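Local coordinates for protein NADH kinase POS5, mitochondrial (Saccharomyces cerevisiae, PDB 3AFO) that phosphorylates NADH, and less readily NAD(+), with ATP in mitochondria, supplying the cell with NADPH, at residues L117-I127 / L143-S154. Numbering follows the deposited sequence.
Sequences LLVTLGGDGTI and LAFALGTLGFLS. With NAI (1,4-dihydronicotinamide adenine dinucleotide), chain C.
The ring of Phe145 meets Val119 and Leu121 across two parallel strands. At its edge, near its plane, lie Val119 CG1, 4.0 Å from Phe145 CD2, and the carbonyl oxygen of Thr120. Leu121 CD2 approaches the ring obliquely. The ring of Phe152 is met, also obliquely, by N1A of the NADH adenine, and Phe152 CB lies 3.3 Å from adenine C2A. A further flat group is the carboxylate of Asp124, whose two oxygens take two successive backbone N-H groups. Asp124 OD2 accepts Phe152 N through its syn lone pair (2.8 Å). Asp124 OD1 accepts Leu153 N on its syn side, 21° out of the carboxylate plane (2.7 Å). CG of Asp124 stands anti to the carbonyl carbon (chi1 -67°), which turns the carboxylate to the 151-153 loop. Asp124 OD2 also accepts O2B, the 2'-hydroxyl of the adenosine ribose of NADH, at 2.7 Å. Water 3 donates to OD1 and accepts from Ser154 N.

Strands 117-122 and 143-146 run parallel, joined by helix 124-132 in a beta-alpha-beta unit. Five backbone bonds join the two segments, from Leu143 N to Leu118 O through Leu147 N to Gly122 O. From helix 124-132, Ile127 CD1 touches Ala144 CB and Leu153 CB, both at 3.6 Å. Water 1 links Thr120 OG1, Phe145 O and Ser154 OG. Gly122 and Gly123 begin the GGDG motif of NAD kinases. At Gly122 a CB would strike Thr126 OG1.

Asp201 and Asn200 hold the ligand further. An asparagine in place of Asp124 would probably leave Phe152 N or Leu153 N without an acceptor, leaving the 151-153 loop freer to shift beside the adenine. The carboxylate thus ties the helix start, the loop and the adenosine ribose together, and so helps to position the 2'-hydroxyl that NAD kinases phosphorylate.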
loop_
_atom_site.group_PDB
_atom_site.type_symbol
_atom_site.label_atom_id
_atom_site.label_comp_id
_atom_site.label_asym_id
_atom_site.label_seq_id
_atom_site.Cartn_x
_atom_site.Cartn_y
_atom_site.Cartn_z
ATOM N N LEU A 117 20.273 3.785 36.558
ATOM C CA LEU A 117 20.412 3.186 35.241
ATOM C C LEU A 117 19.555 1.935 35.143
ATOM O O LEU A 117 19.582 1.083 36.036
ATOM C CB LEU A 117 21.881 2.835 34.967
ATOM C CG LEU A 117 22.254 2.153 33.643
ATOM C CD1 LEU A 117 22.325 3.163 32.520
ATOM C CD2 LEU A 117 23.585 1.413 33.768
ATOM N N LEU A 118 18.786 1.849 34.060
ATOM C CA LEU A 118 18.021 0.662 33.723
ATOM C C LEU A 118 18.822 -0.179 32.728
ATOM O O LEU A 118 19.223 0.320 31.681
ATOM C CB LEU A 118 16.639 1.041 33.142
ATOM C CG LEU A 118 15.796 -0.070 32.476
ATOM C CD1 LEU A 118 15.406 -1.169 33.466
ATOM C CD2 LEU A 118 14.549 0.489 31.767
ATOM N N VAL A 119 19.061 -1.446 33.079
ATOM C CA VAL A 119 19.722 -2.399 32.196
ATOM C C VAL A 119 18.719 -3.508 31.863
ATOM O O VAL A 119 18.174 -4.141 32.758
ATOM C CB VAL A 119 20.991 -3.019 32.842
ATOM C CG1 VAL A 119 21.548 -4.136 31.962
ATOM C CG2 VAL A 119 22.084 -1.943 33.078
ATOM N N THR A 120 18.473 -3.724 30.572
ATOM C CA THR A 120 17.536 -4.756 30.125
ATOM C C THR A 120 18.265 -5.929 29.448
ATOM O O THR A 120 19.206 -5.738 28.678
ATOM C CB THR A 120 16.453 -4.178 29.171
ATOM O OG1 THR A 120 17.100 -3.619 28.036
ATOM C CG2 THR A 120 15.640 -3.077 29.869
ATOM N N LEU A 121 17.820 -7.138 29.763
ATOM C CA LEU A 121 18.396 -8.351 29.212
ATOM C C LEU A 121 17.288 -9.162 28.522
ATOM O O LEU A 121 16.509 -9.854 29.171
ATOM C CB LEU A 121 19.073 -9.163 30.328
ATOM C CG LEU A 121 20.152 -8.452 31.150
ATOM C CD1 LEU A 121 20.495 -9.273 32.365
ATOM C CD2 LEU A 121 21.413 -8.154 30.344
ATOM N N GLY A 122 17.200 -9.041 27.202
ATOM C CA GLY A 122 16.123 -9.703 26.476
ATOM C C GLY A 122 15.868 -9.098 25.118
ATOM O O GLY A 122 16.779 -9.000 24.295
ATOM N N GLY A 123 14.619 -8.704 24.892
ATOM C CA GLY A 123 14.198 -8.145 23.601
ATOM C C GLY A 123 13.467 -6.819 23.743
ATOM O O GLY A 123 13.622 -6.115 24.744
ATOM N N ASP A 124 12.664 -6.486 22.731
ATOM C CA ASP A 124 11.947 -5.218 22.694
ATOM C C ASP A 124 10.956 -5.108 23.835
ATOM O O ASP A 124 10.887 -4.071 24.493
ATOM C CB ASP A 124 11.267 -5.023 21.337
ATOM C CG ASP A 124 12.267 -4.854 20.202
ATOM O OD1 ASP A 124 13.411 -4.397 20.448
ATOM O OD2 ASP A 124 11.909 -5.171 19.049
ATOM N N GLY A 125 10.232 -6.199 24.094
ATOM C CA GLY A 125 9.286 -6.271 25.205
ATOM C C GLY A 125 9.934 -5.998 26.561
ATOM O O GLY A 125 9.317 -5.395 27.437
ATOM N N THR A 126 11.192 -6.415 26.713
ATOM C CA THR A 126 11.934 -6.213 27.959
ATOM C C THR A 126 12.182 -4.729 28.221
ATOM O O THR A 126 11.935 -4.247 29.330
ATOM C CB THR A 126 13.270 -6.990 27.971
ATOM O OG1 THR A 126 13.049 -8.304 27.448
ATOM C CG2 THR A 126 13.816 -7.095 29.402
ATOM N N ILE A 127 12.656 -4.020 27.202
ATOM C CA ILE A 127 12.782 -2.564 27.258
ATOM C C ILE A 127 11.430 -1.914 27.577
ATOM O O ILE A 127 11.330 -1.117 28.511
ATOM C CB ILE A 127 13.322 -1.999 25.927
ATOM C CG1 ILE A 127 14.685 -2.614 25.603
ATOM C CG2 ILE A 127 13.418 -0.479 25.973
ATOM C CD1 ILE A 127 15.257 -2.146 24.283
ATOM N N LEU A 143 20.174 0.931 29.160
ATOM C CA LEU A 143 21.241 0.144 28.550
ATOM C C LEU A 143 20.661 -1.211 28.193
ATOM O O LEU A 143 20.286 -1.982 29.074
ATOM C CB LEU A 143 22.432 -0.034 29.516
ATOM C CG LEU A 143 23.625 -0.849 28.983
ATOM C CD1 LEU A 143 24.106 -0.334 27.637
ATOM C CD2 LEU A 143 24.797 -0.934 29.993
ATOM N N ALA A 144 20.590 -1.484 26.890
ATOM C CA ALA A 144 19.797 -2.596 26.404
ATOM C C ALA A 144 20.667 -3.655 25.718
ATOM O O ALA A 144 21.350 -3.370 24.729
ATOM C CB ALA A 144 18.699 -2.082 25.465
ATOM N N PHE A 145 20.644 -4.868 26.264
ATOM C CA PHE A 145 21.386 -5.993 25.686
ATOM C C PHE A 145 20.446 -7.030 25.102
ATOM O O PHE A 145 19.517 -7.478 25.768
ATOM C CB PHE A 145 22.258 -6.680 26.742
ATOM C CG PHE A 145 23.382 -5.826 27.258
ATOM C CD1 PHE A 145 24.522 -5.617 26.496
ATOM C CD2 PHE A 145 23.311 -5.264 28.533
ATOM C CE1 PHE A 145 25.577 -4.837 26.984
ATOM C CE2 PHE A 145 24.354 -4.494 29.027
ATOM C CZ PHE A 145 25.486 -4.275 28.252
ATOM N N ALA A 146 20.717 -7.427 23.865
ATOM C CA ALA A 146 19.891 -8.398 23.145
ATOM C C ALA A 146 20.260 -9.838 23.486
ATOM O O ALA A 146 21.392 -10.281 23.241
ATOM C CB ALA A 146 20.010 -8.168 21.657
ATOM N N LEU A 147 19.305 -10.561 24.056
ATOM C CA LEU A 147 19.467 -11.983 24.315
ATOM C C LEU A 147 18.286 -12.728 23.732
ATOM O O LEU A 147 17.182 -12.194 23.690
ATOM C CB LEU A 147 19.566 -12.260 25.814
ATOM C CG LEU A 147 20.940 -11.901 26.387
ATOM C CD1 LEU A 147 20.799 -11.080 27.643
ATOM C CD2 LEU A 147 21.809 -13.144 26.599
ATOM N N GLY A 148 18.519 -13.965 23.305
ATOM C CA GLY A 148 17.459 -14.787 22.719
ATOM C C GLY A 148 17.118 -14.290 21.322
ATOM O O GLY A 148 17.986 -13.785 20.594
ATOM N N THR A 149 15.851 -14.422 20.955
ATOM C CA THR A 149 15.381 -14.025 19.631
ATOM C C THR A 149 15.549 -12.513 19.469
ATOM O O THR A 149 15.220 -11.740 20.369
ATOM C CB THR A 149 13.913 -14.446 19.422
ATOM O OG1 THR A 149 13.808 -15.863 19.614
ATOM C CG2 THR A 149 13.422 -14.098 18.003
ATOM N N LEU A 150 16.088 -12.106 18.328
ATOM C CA LEU A 150 16.341 -10.696 18.074
ATOM C C LEU A 150 15.079 -9.849 17.901
ATOM O O LEU A 150 14.061 -10.302 17.361
ATOM C CB LEU A 150 17.297 -10.514 16.890
ATOM C CG LEU A 150 18.777 -10.786 17.199
ATOM C CD1 LEU A 150 19.644 -10.384 16.018
ATOM C CD2 LEU A 150 19.246 -10.061 18.469
ATOM N N GLY A 151 15.165 -8.627 18.415
ATOM C CA GLY A 151 14.165 -7.594 18.213
ATOM C C GLY A 151 14.872 -6.457 17.510
ATOM O O GLY A 151 15.917 -6.667 16.888
ATOM N N PHE A 152 14.322 -5.254 17.621
ATOM C CA PHE A 152 14.848 -4.105 16.906
ATOM C C PHE A 152 15.583 -3.097 17.795
ATOM O O PHE A 152 16.533 -2.463 17.341
ATOM C CB PHE A 152 13.712 -3.402 16.153
ATOM C CG PHE A 152 14.164 -2.257 15.274
ATOM C CD1 PHE A 152 14.788 -2.503 14.044
ATOM C CD2 PHE A 152 13.949 -0.936 15.660
ATOM C CE1 PHE A 152 15.199 -1.457 13.212
ATOM C CE2 PHE A 152 14.349 0.127 14.840
ATOM C CZ PHE A 152 14.982 -0.133 13.604
ATOM N N LEU A 153 15.146 -2.958 19.048
ATOM C CA LEU A 153 15.566 -1.817 19.889
ATOM C C LEU A 153 16.892 -1.962 20.654
ATOM O O LEU A 153 17.596 -0.961 20.843
ATOM C CB LEU A 153 14.439 -1.395 20.848
ATOM C CG LEU A 153 13.105 -0.982 20.188
ATOM C CD1 LEU A 153 12.028 -0.750 21.230
ATOM C CD2 LEU A 153 13.265 0.251 19.304
ATOM N N SER A 154 17.222 -3.173 21.107
ATOM C CA SER A 154 18.459 -3.393 21.872
ATOM C C SER A 154 19.693 -3.328 20.973
ATOM O O SER A 154 19.881 -4.203 20.124
ATOM C CB SER A 154 18.416 -4.742 22.596
ATOM O OG SER A 154 17.237 -4.886 23.372
HETATM P PA NAI C . 5.474 -8.999 21.081
HETATM O O1A NAI C . 6.652 -9.914 21.244
HETATM O O2A NAI C . 4.036 -9.744 20.988
HETATM O O5B NAI C . 5.540 -8.176 19.752
HETATM C C5B NAI C . 6.723 -7.609 19.454
HETATM C C4B NAI C . 7.108 -7.988 18.070
HETATM O O4B NAI C . 7.264 -6.660 17.503
HETATM C C3B NAI C . 8.500 -8.548 18.339
HETATM O O3B NAI C . 8.973 -9.224 17.173
HETATM C C2B NAI C . 9.284 -7.258 18.589
HETATM O O2B NAI C . 10.666 -7.409 18.289
HETATM C C1B NAI C . 8.667 -6.311 17.561
HETATM N N9A NAI C . 8.783 -4.890 17.995
HETATM C C8A NAI C . 8.312 -4.341 19.120
HETATM N N7A NAI C . 8.631 -3.036 19.138
HETATM C C5A NAI C . 9.284 -2.754 18.009
HETATM C C6A NAI C . 9.847 -1.598 17.463
HETATM N N6A NAI C . 9.799 -0.406 18.091
HETATM N N1A NAI C . 10.458 -1.697 16.266
HETATM C C2A NAI C . 10.533 -2.844 15.607
HETATM N N3A NAI C . 10.007 -3.957 16.097
HETATM C C4A NAI C . 9.385 -3.941 17.290
HETATM O O3 NAI C . 5.289 -7.936 22.342
HETATM P PN NAI C . 6.465 -6.969 22.853
HETATM O O1N NAI C . 7.793 -7.480 22.380
HETATM O O2N NAI C . 6.142 -6.724 24.274
HETATM O O5D NAI C . 6.252 -5.560 22.051
HETATM C C5D NAI C . 5.010 -4.880 22.106
HETATM C C4D NAI C . 4.682 -4.316 20.733
HETATM O O4D NAI C . 4.137 -5.408 19.955
HETATM C C3D NAI C . 3.529 -3.325 20.748
HETATM O O3D NAI C . 3.985 -2.015 21.113
HETATM C C2D NAI C . 3.070 -3.377 19.273
HETATM O O2D NAI C . 3.681 -2.306 18.537
HETATM C C1D NAI C . 3.649 -4.738 18.785
HETATM N N1N NAI C . 2.546 -5.505 18.185
HETATM C C2N NAI C . 2.629 -5.778 16.823
HETATM C C3N NAI C . 1.624 -6.473 16.173
HETATM C C7N NAI C . 1.788 -6.758 14.659
HETATM O O7N NAI C . 0.960 -7.401 14.018
HETATM N N7N NAI C . 2.886 -6.269 14.116
HETATM C C4N NAI C . 0.511 -6.905 16.906
HETATM C C5N NAI C . 0.405 -6.634 18.287
HETATM C C6N NAI C . 1.416 -5.926 18.940
HETATM O O HOH W 1 17.111 -5.521 26.103
HETATM O O HOH W 2 17.036 -9.861 21.707
HETATM O O HOH W 3 15.570 -5.577 21.359
#